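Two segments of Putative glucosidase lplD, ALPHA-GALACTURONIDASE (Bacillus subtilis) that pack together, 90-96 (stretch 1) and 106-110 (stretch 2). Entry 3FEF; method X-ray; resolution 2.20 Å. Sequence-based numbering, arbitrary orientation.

Stretch 1 90-96: DMEVDVH
Stretch 2, residues 106-110: SVGDT

Van der Waals packing alone joins these two stretches: no hydrogen bond or salt bridge crosses between them, and the contact buries 162 Å² counted over both sides. Its plan is a helix offering the side chains of one face mostly to the backbone of an irregular loop.

The backbones set the frame. Stretch 1 is helical throughout, continuing a helix that begins earlier in the chain, with phi/psi near -60/-40 at Asp90 and Glu92, -68/-37 at Met91, -68/-57 at Val93, -42/-55 at Asp94, -84/-35 at Val95 and -107/-29 at His96. Three backbone hydrogen bonds keep its turns in order: Asp94 N to Asp90 O at 3.0 Å, Val95 N to Met91 O at 2.7 Å, and His96 N to Glu92 O at 2.8 Å. Stretch 2 has no regular structure; its phi/psi values run -89/-31 at Ser106, -130/-49 at Val107, 66/29 at Gly108, -117/4 at Asp109 and -129/-66 at Thr110. The register is marked by Val95 and Gly108, whose CA atoms lie 5.3 Å apart.

The aliphatic side of the contact comes from Met91 and Val95, one helical turn apart. Val95 points toward the loop with chi1 at -177° (t), and its CG2 sits 3.6 Å from Val107 O and 4.3 Å from Gly108 CA. A short branched side chain suits so near a backbone. Met91, present as selenomethionine, starts sideways, but an extended t, t, t chain (chi1 -157°, chi2 167°, chi3 171°) brings its end nearer. Its CE reaches 3.7 Å from Val107 O and 4.4 Å from Asp109 CB. The two methyls thus converge on one carbonyl oxygen, packing against it without bonding to it.

Glycine is what permits the close register. A CB built ideally on Gly108 would point toward the helix and fall 3.0 Å from Val95 CG2, a tight fit, and the positive phi favours glycine on its own account. Val107, by contrast, turns its side chain away (chi1 -170°, t), so that its buried contribution to the contact is made through the backbone, with the carbonyl oxygen as the closest atom.

The polar residues play quieter parts. Asp94 points toward the loop with chi1 -61° (m) and chi2 -15°, yet its nearest approach is by carbon, CB to Gly108 O at 4.4 Å; both carboxylate oxygens are hydrogen-bonded elsewhere in the structure, which suits a buried acid. Asp109 leaves sideways and its end leads away (chi1 66°, p; chi2 -10°), where OD1 accepts a hydrogen bond from Thr110 OG1 at 2.8 Å, with Thr110 chi1 at -66° (m). That bond lies within the loop and ties neighbouring side chains together. Asp90 (m, chi2 -25°), Glu92 (t, t, chi3 -52°), Val93 (t) and His96 (m, chi2 -72°) stay out of the loop's reach, Glu92 exposed, and Ser106 (p) points away. The rule is economical: aliphatic ends on successive helical turns, a glycine opposite the nearer one, and the Asp94 carboxylate satisfied elsewhere in the structure.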

# COMPACT_ATOMS: atom_id res chain seq x y z
N ASP A 90 -34.04 17.04 18.01
CA ASP A 90 -33.36 15.81 17.60
C ASP A 90 -32.16 15.55 18.52
O ASP A 90 -31.90 14.42 18.92
CB ASP A 90 -32.89 15.92 16.16
CG ASP A 90 -34.04 15.97 15.18
OD1 ASP A 90 -35.13 15.48 15.53
OD2 ASP A 90 -33.85 16.50 14.06
N MSE A 91 -31.47 16.62 18.88
CA MSE A 91 -30.26 16.50 19.68
C MSE A 91 -30.53 16.02 21.10
O MSE A 91 -29.74 15.26 21.67
CB MSE A 91 -29.50 17.83 19.69
CG MSE A 91 -28.04 17.66 19.99
SE MSE A 91 -26.98 19.25 19.60
CE MSE A 91 -25.30 18.63 20.42
N GLU A 92 -31.65 16.46 21.67
CA GLU A 92 -32.07 16.02 22.98
C GLU A 92 -32.14 14.48 23.02
O GLU A 92 -31.76 13.84 24.01
CB GLU A 92 -33.43 16.63 23.32
CG GLU A 92 -33.87 16.49 24.78
CD GLU A 92 -35.12 17.31 25.10
OE1 GLU A 92 -35.12 18.53 24.80
OE2 GLU A 92 -36.10 16.75 25.64
N VAL A 93 -32.61 13.90 21.92
CA VAL A 93 -32.56 12.45 21.73
C VAL A 93 -31.11 11.96 21.57
O VAL A 93 -30.66 11.12 22.34
CB VAL A 93 -33.43 12.02 20.54
CG1 VAL A 93 -33.35 10.50 20.34
CG2 VAL A 93 -34.87 12.47 20.75
N ASP A 94 -30.37 12.48 20.60
CA ASP A 94 -28.95 12.10 20.45
C ASP A 94 -28.27 12.04 21.83
O ASP A 94 -27.68 11.04 22.21
CB ASP A 94 -28.17 13.13 19.61
CG ASP A 94 -28.70 13.27 18.20
OD1 ASP A 94 -29.47 12.40 17.76
OD2 ASP A 94 -28.32 14.25 17.51
N VAL A 95 -28.36 13.14 22.56
CA VAL A 95 -27.56 13.31 23.77
C VAL A 95 -28.14 12.68 25.03
O VAL A 95 -27.39 12.19 25.86
CB VAL A 95 -27.25 14.81 24.00
CG1 VAL A 95 -26.35 15.00 25.21
CG2 VAL A 95 -26.60 15.41 22.74
N HIS A 96 -29.46 12.66 25.20
CA HIS A 96 -30.02 12.25 26.50
C HIS A 96 -30.71 10.88 26.58
O HIS A 96 -30.68 10.22 27.63
CB HIS A 96 -30.93 13.35 27.08
CG HIS A 96 -30.18 14.59 27.45
ND1 HIS A 96 -29.34 14.65 28.54
CD2 HIS A 96 -30.12 15.80 26.85
CE1 HIS A 96 -28.80 15.86 28.61
NE2 HIS A 96 -29.26 16.58 27.60
N SER A 106 -21.00 13.81 27.05
CA SER A 106 -20.74 15.20 27.41
C SER A 106 -21.10 16.14 26.26
O SER A 106 -21.49 17.27 26.49
CB SER A 106 -19.28 15.37 27.82
OG SER A 106 -18.42 14.82 26.84
N VAL A 107 -20.97 15.68 25.02
CA VAL A 107 -21.26 16.56 23.90
C VAL A 107 -22.19 15.87 22.93
O VAL A 107 -23.17 16.45 22.49
CB VAL A 107 -19.98 16.95 23.15
CG1 VAL A 107 -20.27 18.05 22.12
CG2 VAL A 107 -18.90 17.38 24.12
N GLY A 108 -21.85 14.63 22.58
CA GLY A 108 -22.69 13.82 21.71
C GLY A 108 -22.84 14.27 20.27
O GLY A 108 -23.86 13.99 19.65
N ASP A 109 -21.83 14.95 19.73
CA ASP A 109 -21.90 15.45 18.36
C ASP A 109 -20.83 14.82 17.47
O ASP A 109 -20.70 15.17 16.30
CB ASP A 109 -21.76 16.98 18.32
CG ASP A 109 -20.37 17.46 18.76
OD1 ASP A 109 -19.58 16.66 19.27
OD2 ASP A 109 -20.07 18.66 18.61
N THR A 110 -20.07 13.89 18.02
CA THR A 110 -18.89 13.38 17.37
C THR A 110 -18.88 11.85 17.32
O THR A 110 -18.95 11.29 16.25
CB THR A 110 -17.61 13.96 18.04
OG1 THR A 110 -17.58 15.38 17.80
CG2 THR A 110 -16.33 13.35 17.47